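Local coordinates for protein death domain of TUBE (Drosophila melanogaster, PDB 1D2Z) that recruits the kinase Pelle to the plasma membrane through its death domain and activates it in Toll signalling, which sets embryonic dorsoventral polarity, at residues G42-Q46 with N102-T106; W32-S37 with D70-D75. One frame throughout, in Å; residues are numbered along the deposited sequence.

Contact 1 of 2, residues G42-Q46 with N102-T106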
ATOM      1  N   GLY B  42      12.934  -8.526  18.761  1.00 45.73           N
ATOM      2  CA  GLY B  42      14.353  -8.805  18.901  1.00 47.58           C
ATOM      3  C   GLY B  42      15.192  -8.985  17.652  1.00 48.55           C
ATOM      4  O   GLY B  42      16.003  -9.912  17.574  1.00 48.77           O
ATOM      5  N   MET B  43      15.009  -8.104  16.676  1.00 47.36           N
ATOM      6  CA  MET B  43      15.789  -8.171  15.448  1.00 47.31           C
ATOM      7  C   MET B  43      17.145  -7.501  15.629  1.00 48.13           C
ATOM      8  O   MET B  43      17.278  -6.536  16.383  1.00 47.67           O
ATOM      9  CB  MET B  43      15.088  -7.434  14.304  1.00 45.13           C
ATOM     10  CG  MET B  43      13.880  -8.109  13.700  1.00 43.09           C
ATOM     11  SD  MET B  43      13.312  -7.130  12.295  1.00 40.04           S
ATOM     12  CE  MET B  43      12.384  -5.841  13.139  1.00 38.17           C
ATOM     13  N   ASP B  44      18.148  -8.029  14.933  1.00 49.08           N
ATOM     14  CA  ASP B  44      19.479  -7.443  14.935  1.00 48.90           C
ATOM     15  C   ASP B  44      19.328  -6.495  13.745  1.00 48.06           C
ATOM     16  O   ASP B  44      19.690  -6.825  12.615  1.00 47.68           O
ATOM     17  CB  ASP B  44      20.540  -8.519  14.659  1.00 49.56           C
ATOM     18  CG  ASP B  44      21.970  -7.980  14.708  1.00 51.89           C
ATOM     19  OD1 ASP B  44      22.166  -6.743  14.702  1.00 49.11           O
ATOM     20  OD2 ASP B  44      22.907  -8.811  14.739  1.00 52.45           O
ATOM     21  N   VAL B  45      18.691  -5.359  14.012  1.00 47.95           N
ATOM     22  CA  VAL B  45      18.392  -4.329  13.020  1.00 47.82           C
ATOM     23  C   VAL B  45      19.455  -4.039  11.973  1.00 48.80           C
ATOM     24  O   VAL B  45      19.159  -4.034  10.779  1.00 48.37           O
ATOM     25  CB  VAL B  45      17.978  -3.015  13.710  1.00 47.65           C
ATOM     26  CG1 VAL B  45      17.812  -1.906  12.694  1.00 47.39           C
ATOM     27  CG2 VAL B  45      16.683  -3.220  14.455  1.00 45.86           C
ATOM     28  N   GLN B  46      20.681  -3.780  12.414  1.00 50.40           N
ATOM     29  CA  GLN B  46      21.765  -3.483  11.485  1.00 51.80           C
ATOM     30  C   GLN B  46      22.039  -4.653  10.542  1.00 49.69           C
ATOM     31  O   GLN B  46      22.212  -4.461   9.339  1.00 50.40           O
ATOM     32  CB  GLN B  46      23.030  -3.073  12.246  1.00 53.94           C
ATOM     33  CG  GLN B  46      22.928  -1.697  12.923  1.00 55.98           C
ATOM     34  CD  GLN B  46      22.728  -0.556  11.926  1.00 56.75           C
ATOM     35  OE1 GLN B  46      23.351  -0.527  10.864  1.00 57.91           O
ATOM     36  NE2 GLN B  46      21.855   0.388  12.268  1.00 55.73           N
ATOM     37  N   ASN B 102      21.136  -1.922  19.280  1.00 86.62           N
ATOM     38  CA  ASN B 102      20.934  -2.134  17.852  1.00 85.13           C
ATOM     39  C   ASN B 102      19.525  -2.676  17.633  1.00 83.02           C
ATOM     40  O   ASN B 102      19.324  -3.659  16.916  1.00 82.73           O
ATOM     41  CB  ASN B 102      21.978  -3.115  17.306  1.00 87.57           C
ATOM     42  CG  ASN B 102      23.400  -2.593  17.443  1.00 89.11           C
ATOM     43  OD1 ASN B 102      23.826  -1.710  16.693  1.00 91.32           O
ATOM     44  ND2 ASN B 102      24.139  -3.138  18.403  1.00 88.85           N
ATOM     45  N   GLU B 103      18.556  -2.028  18.274  1.00 79.67           N
ATOM     46  CA  GLU B 103      17.161  -2.425  18.174  1.00 76.07           C
ATOM     47  C   GLU B 103      16.326  -1.340  17.495  1.00 71.76           C
ATOM     48  O   GLU B 103      15.210  -1.600  17.045  1.00 72.36           O
ATOM     49  CB  GLU B 103      16.614  -2.745  19.568  1.00 79.29           C
ATOM     50  CG  GLU B 103      15.201  -3.326  19.600  1.00 83.37           C
ATOM     51  CD  GLU B 103      15.099  -4.734  19.041  1.00 85.69           C
ATOM     52  OE1 GLU B 103      16.117  -5.460  19.019  1.00 87.08           O
ATOM     53  OE2 GLU B 103      13.983  -5.120  18.636  1.00 86.06           O
ATOM     54  N   ARG B 104      16.880  -0.132  17.407  1.00 66.41           N
ATOM     55  CA  ARG B 104      16.201   0.997  16.767  1.00 61.40           C
ATOM     56  C   ARG B 104      15.992   0.681  15.289  1.00 56.80           C
ATOM     57  O   ARG B 104      16.956   0.487  14.550  1.00 56.41           O
ATOM     58  CB  ARG B 104      17.051   2.262  16.879  1.00 63.11           C
ATOM     59  CG  ARG B 104      17.346   2.725  18.291  1.00 66.52           C
ATOM     60  CD  ARG B 104      16.162   3.451  18.896  1.00 67.96           C
ATOM     61  NE  ARG B 104      16.543   4.189  20.098  1.00 71.87           N
ATOM     62  CZ  ARG B 104      16.789   3.631  21.278  1.00 72.29           C
ATOM     63  NH1 ARG B 104      16.691   2.317  21.431  1.00 72.28           N
ATOM     64  NH2 ARG B 104      17.139   4.388  22.309  1.00 73.77           N
ATOM     65  N   PRO B 105      14.730   0.667  14.830  1.00 52.11           N
ATOM     66  CA  PRO B 105      14.419   0.369  13.429  1.00 47.13           C
ATOM     67  C   PRO B 105      15.075   1.301  12.414  1.00 43.42           C
ATOM     68  O   PRO B 105      15.255   2.492  12.667  1.00 42.63           O
ATOM     69  CB  PRO B 105      12.898   0.466  13.392  1.00 48.31           C
ATOM     70  CG  PRO B 105      12.594   1.455  14.476  1.00 47.74           C
ATOM     71  CD  PRO B 105      13.502   0.997  15.575  1.00 49.15           C
ATOM     72  N   THR B 106      15.406   0.737  11.256  1.00 39.34           N
ATOM     73  CA  THR B 106      16.047   1.468  10.170  1.00 35.62           C
ATOM     74  C   THR B 106      15.197   1.459   8.901  1.00 35.49           C
ATOM     75  O   THR B 106      14.218   0.716   8.803  1.00 33.12           O
ATOM     76  CB  THR B 106      17.409   0.839   9.828  1.00 36.14           C
ATOM     77  OG1 THR B 106      17.226  -0.556   9.546  1.00 34.58           O
ATOM     78  CG2 THR B 106      18.396   1.002  10.992  1.00 34.86           C
TER
HETATM   79  O   HOH W   1      11.728  -6.270  19.994  1.00 65.38           O
HETATM   80  O   HOH W   2      12.840  -5.906  16.376  1.00 50.53           O
HETATM   81  O   HOH W   3      19.744   0.422  14.290  1.00 54.85           O

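Contact 2 of 2, residues W32-S37 with D70-D75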
ATOM      1  N   TRP B  32      -1.140   1.123   8.570  1.00 31.53           N
ATOM      2  CA  TRP B  32      -0.160   1.185   9.655  1.00 31.77           C
ATOM      3  C   TRP B  32      -0.362  -0.000  10.597  1.00 32.01           C
ATOM      4  O   TRP B  32       0.600  -0.518  11.170  1.00 28.65           O
ATOM      5  CB  TRP B  32      -0.266   2.506  10.426  1.00 29.03           C
ATOM      6  CG  TRP B  32      -1.596   2.745  11.070  1.00 31.02           C
ATOM      7  CD1 TRP B  32      -2.677   3.354  10.511  1.00 29.59           C
ATOM      8  CD2 TRP B  32      -1.979   2.393  12.406  1.00 30.23           C
ATOM      9  NE1 TRP B  32      -3.710   3.407  11.412  1.00 30.68           N
ATOM     10  CE2 TRP B  32      -3.309   2.826  12.584  1.00 30.28           C
ATOM     11  CE3 TRP B  32      -1.327   1.754  13.469  1.00 32.21           C
ATOM     12  CZ2 TRP B  32      -4.007   2.648  13.786  1.00 34.19           C
ATOM     13  CZ3 TRP B  32      -2.020   1.574  14.668  1.00 35.05           C
ATOM     14  CH2 TRP B  32      -3.347   2.021  14.813  1.00 33.81           C
ATOM     15  N   ARG B  33      -1.615  -0.438  10.737  1.00 31.59           N
ATOM     16  CA  ARG B  33      -1.932  -1.577  11.596  1.00 34.48           C
ATOM     17  C   ARG B  33      -1.276  -2.849  11.074  1.00 33.54           C
ATOM     18  O   ARG B  33      -0.740  -3.644  11.848  1.00 34.59           O
ATOM     19  CB  ARG B  33      -3.448  -1.789  11.706  1.00 35.80           C
ATOM     20  CG  ARG B  33      -4.193  -0.646  12.355  1.00 36.97           C
ATOM     21  CD  ARG B  33      -5.596  -1.060  12.777  1.00 42.41           C
ATOM     22  NE  ARG B  33      -6.374   0.095  13.213  1.00 44.65           N
ATOM     23  CZ  ARG B  33      -7.503   0.496  12.636  1.00 45.76           C
ATOM     24  NH1 ARG B  33      -8.004  -0.173  11.604  1.00 45.26           N
ATOM     25  NH2 ARG B  33      -8.103   1.605  13.053  1.00 45.81           N
ATOM     26  N   LYS B  34      -1.303  -3.031   9.757  1.00 34.09           N
ATOM     27  CA  LYS B  34      -0.712  -4.211   9.138  1.00 31.39           C
ATOM     28  C   LYS B  34       0.798  -4.252   9.357  1.00 31.58           C
ATOM     29  O   LYS B  34       1.361  -5.307   9.653  1.00 33.30           O
ATOM     30  CB  LYS B  34      -1.034  -4.246   7.646  1.00 31.22           C
ATOM     31  CG  LYS B  34      -2.523  -4.225   7.341  1.00 34.67           C
ATOM     32  CD  LYS B  34      -2.771  -4.279   5.844  1.00 34.27           C
ATOM     33  CE  LYS B  34      -4.243  -4.141   5.531  1.00 36.50           C
ATOM     34  NZ  LYS B  34      -4.517  -4.361   4.088  1.00 37.66           N
ATOM     35  N   LEU B  35       1.455  -3.106   9.201  1.00 31.50           N
ATOM     36  CA  LEU B  35       2.899  -3.026   9.407  1.00 29.89           C
ATOM     37  C   LEU B  35       3.240  -3.267  10.879  1.00 28.94           C
ATOM     38  O   LEU B  35       4.083  -4.105  11.199  1.00 29.40           O
ATOM     39  CB  LEU B  35       3.432  -1.652   8.973  1.00 28.23           C
ATOM     40  CG  LEU B  35       4.869  -1.276   9.371  1.00 28.08           C
ATOM     41  CD1 LEU B  35       5.880  -2.231   8.751  1.00 24.66           C
ATOM     42  CD2 LEU B  35       5.159   0.154   8.942  1.00 26.57           C
ATOM     43  N   MET B  36       2.552  -2.552  11.766  1.00 28.95           N
ATOM     44  CA  MET B  36       2.804  -2.655  13.201  1.00 30.47           C
ATOM     45  C   MET B  36       2.661  -4.068  13.738  1.00 33.41           C
ATOM     46  O   MET B  36       3.462  -4.505  14.567  1.00 33.43           O
ATOM     47  CB  MET B  36       1.887  -1.712  13.979  1.00 32.01           C
ATOM     48  CG  MET B  36       2.211  -1.610  15.466  1.00 33.69           C
ATOM     49  SD  MET B  36       1.317  -0.280  16.273  1.00 39.39           S
ATOM     50  CE  MET B  36       1.940  -0.437  17.960  1.00 40.74           C
ATOM     51  N   SER B  37       1.675  -4.789  13.213  1.00 33.68           N
ATOM     52  CA  SER B  37       1.387  -6.155  13.632  1.00 35.85           C
ATOM     53  C   SER B  37       2.436  -7.188  13.261  1.00 33.96           C
ATOM     54  O   SER B  37       2.540  -8.220  13.921  1.00 34.92           O
ATOM     55  CB  SER B  37       0.029  -6.594  13.077  1.00 36.42           C
ATOM     56  OG  SER B  37      -1.017  -5.837  13.660  1.00 41.92           O
ATOM     57  N   ASP B  70      -1.255  -3.129  21.713  1.00 65.61           N
ATOM     58  CA  ASP B  70      -0.367  -1.983  21.523  1.00 64.56           C
ATOM     59  C   ASP B  70      -0.893  -1.136  20.370  1.00 62.66           C
ATOM     60  O   ASP B  70      -0.729   0.087  20.354  1.00 61.42           O
ATOM     61  CB  ASP B  70       1.063  -2.445  21.228  1.00 66.45           C
ATOM     62  CG  ASP B  70       1.683  -3.198  22.389  1.00 67.81           C
ATOM     63  OD1 ASP B  70       2.021  -2.551  23.405  1.00 68.57           O
ATOM     64  OD2 ASP B  70       1.830  -4.435  22.283  1.00 67.72           O
ATOM     65  N   VAL B  71      -1.548  -1.800  19.422  1.00 61.05           N
ATOM     66  CA  VAL B  71      -2.134  -1.136  18.263  1.00 61.32           C
ATOM     67  C   VAL B  71      -3.306  -0.249  18.698  1.00 61.78           C
ATOM     68  O   VAL B  71      -3.489   0.849  18.169  1.00 62.00           O
ATOM     69  CB  VAL B  71      -2.613  -2.173  17.219  1.00 61.03           C
ATOM     70  CG1 VAL B  71      -3.253  -1.480  16.029  1.00 62.24           C
ATOM     71  CG2 VAL B  71      -1.439  -3.030  16.753  1.00 60.58           C
ATOM     72  N   PHE B  72      -4.064  -0.711  19.693  1.00 61.88           N
ATOM     73  CA  PHE B  72      -5.215   0.028  20.213  1.00 61.23           C
ATOM     74  C   PHE B  72      -4.846   1.371  20.836  1.00 60.53           C
ATOM     75  O   PHE B  72      -5.555   2.357  20.641  1.00 60.16           O
ATOM     76  CB  PHE B  72      -5.983  -0.819  21.235  1.00 64.30           C
ATOM     77  CG  PHE B  72      -7.083  -0.066  21.954  1.00 65.43           C
ATOM     78  CD1 PHE B  72      -8.322   0.136  21.350  1.00 66.07           C
ATOM     79  CD2 PHE B  72      -6.874   0.443  23.237  1.00 65.92           C
ATOM     80  CE1 PHE B  72      -9.336   0.833  22.011  1.00 66.77           C
ATOM     81  CE2 PHE B  72      -7.882   1.141  23.907  1.00 66.44           C
ATOM     82  CZ  PHE B  72      -9.114   1.337  23.293  1.00 66.46           C
ATOM     83  N   GLN B  73      -3.760   1.401  21.606  1.00 58.89           N
ATOM     84  CA  GLN B  73      -3.320   2.633  22.259  1.00 59.02           C
ATOM     85  C   GLN B  73      -3.165   3.768  21.257  1.00 57.86           C
ATOM     86  O   GLN B  73      -3.433   4.929  21.579  1.00 57.85           O
ATOM     87  CB  GLN B  73      -2.006   2.417  23.009  1.00 61.36           C
ATOM     88  CG  GLN B  73      -2.091   1.382  24.115  1.00 64.49           C
ATOM     89  CD  GLN B  73      -0.818   1.298  24.935  1.00 66.79           C
ATOM     90  OE1 GLN B  73      -0.863   1.304  26.164  1.00 68.59           O
ATOM     91  NE2 GLN B  73       0.324   1.221  24.258  1.00 67.63           N
ATOM     92  N   ILE B  74      -2.736   3.423  20.045  1.00 57.02           N
ATOM     93  CA  ILE B  74      -2.568   4.401  18.975  1.00 54.78           C
ATOM     94  C   ILE B  74      -3.962   4.858  18.540  1.00 53.26           C
ATOM     95  O   ILE B  74      -4.219   6.056  18.419  1.00 53.34           O
ATOM     96  CB  ILE B  74      -1.814   3.798  17.753  1.00 54.27           C
ATOM     97  CG1 ILE B  74      -0.425   3.296  18.167  1.00 53.51           C
ATOM     98  CG2 ILE B  74      -1.683   4.841  16.647  1.00 53.70           C
ATOM     99  CD1 ILE B  74       0.521   4.392  18.628  1.00 53.95           C
ATOM    100  N   ASP B  75      -4.856   3.899  18.308  1.00 52.46           N
ATOM    101  CA  ASP B  75      -6.227   4.213  17.907  1.00 54.93           C
ATOM    102  C   ASP B  75      -6.903   5.084  18.967  1.00 55.89           C
ATOM    103  O   ASP B  75      -7.442   6.147  18.656  1.00 55.44           O
ATOM    104  CB  ASP B  75      -7.045   2.933  17.699  1.00 52.73           C
ATOM    105  CG  ASP B  75      -6.752   2.254  16.370  1.00 53.14           C
ATOM    106  OD1 ASP B  75      -7.085   2.838  15.316  1.00 48.35           O
ATOM    107  OD2 ASP B  75      -6.201   1.132  16.380  1.00 52.29           O
TER

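Contact 1 of 2, residues G42-Q46 with N102-T106
Val45 is the apolar centre of this contact, its two methyls reaching into the bend of segment 102-106. CG1, set anti to the backbone N (chi1 174°), lies 3.1 Å from Arg104 O and also meets the methyl of Thr106: Val45 CG1 and Thr106 CG2 are 3.4 Å apart, tight for two carbons, the two side chains running alongside with their ends pointing opposite ways. The other branch, Val45 CG2, rests 3.4 Å from Glu103 O.

Direct polar bonding is sparse. Next to the inverse gamma turn centred on Asp44, the backbone N of Val45 makes a weak, bent hydrogen bond to Asn102 O (3.4 Å, 133°). Most of the polar links run through water. The Glu103 chain bends at chi2 (69°) and brings its carboxylate back towards the other segment, where OE2 accepts from two waters, one bound by Gly42 N and the other by Met43 N. A third water accepts from Gln46 NE2 and donates to Arg104 O at 2.8 Å. Glu103 OE1 lies 3.1 Å from Met43 O, a pair of acceptors in close approach without a bond.

Outside partners complete the polar ends: Asn8 ND2 binds Gln46 OE1, and Ser49 OG binds both Thr106 OG1 and Val45 O. The contact thus joins the start of helix 45-49 to the loop running from helix 87-96 to helix 107-116. Thr106 is the N-cap of the latter helix, whose Val109 packs against Met43 and Val45.

Contact 2 of 2, residues W32-S37 with D70-D75
Arg33 and Asp75 form a salt bridge at one margin of this helix pair. Arg33 NH2 donates to Asp75 OD1 at 2.8 Å in a nearly straight bond (169°), on the syn side of the oxygen; the acceptor lies in the guanidinium plane but the donor stands out of the carboxylate plane. A weak second bond runs from Arg33 NE to Asp75 OD2 at 3.3 Å, so both oxygens are engaged, OD1 firmly and OD2 weakly, with the two planes turned 42° apart.

Beside the bridge lies the Trp32 ring. Ile74 CG2 sits over a face of its six-membered ring, 4.1 Å from the centroid, in a CH-pi contact, with Arg33 CG against the opposite face to sandwich the indole, while Asp75 OD2 and Val71 O approach the edge, each near CH2. Val71 is a knob in the hole made by Trp32, Arg33, Met36 and Ser37: its CG1 touches Trp32 CZ3 at 3.6 Å and its CG2 faces Met36 SD at 3.9 Å. Met36, extended beyond CG, carries CE to within 3.6 Å of Asp70 O.

Further out, Ser37 OG turns back to Arg33 O at 2.9 Å. Lys87 forms a second salt bridge to Asp75 OD1, which probably stabilises the negative charge of the carboxylate. Helix 87-96 also packs on Trp32 and Met36, while Tyr66 touches Met36. On helix 31-38, Lys34 hydrogen-bonds Gln72 of the Pelle death domain. The axes of segments 32-37 and 70-75 approach to 10.8 Å and run roughly antiparallel (148°), a helix pair of the death-domain six-helix bundle.

How the contacts relate
From the N terminus, helix 31-38 supplies the first half of contact 2, and the chain soon enters segment 42-46, the first half of contact 1. Contact 2 closes first, when helix 68-80 returns to helix 31-38 after a 32-residue excursion. Contact 1 closes a longer loop of 55 residues, past helix 87-96, at segment 102-106. The segments alternate, so the two loops cross instead of nesting. Their centres lie 19 Å apart and their nearest atoms about 9 Å, without touching. One pairs two helices of the bundle; the other ties helix 45-49 to the approach of helix 107-116. Helix 107-116 also packs on Leu35 of segment 32-37, which links the surroundings of the two contacts.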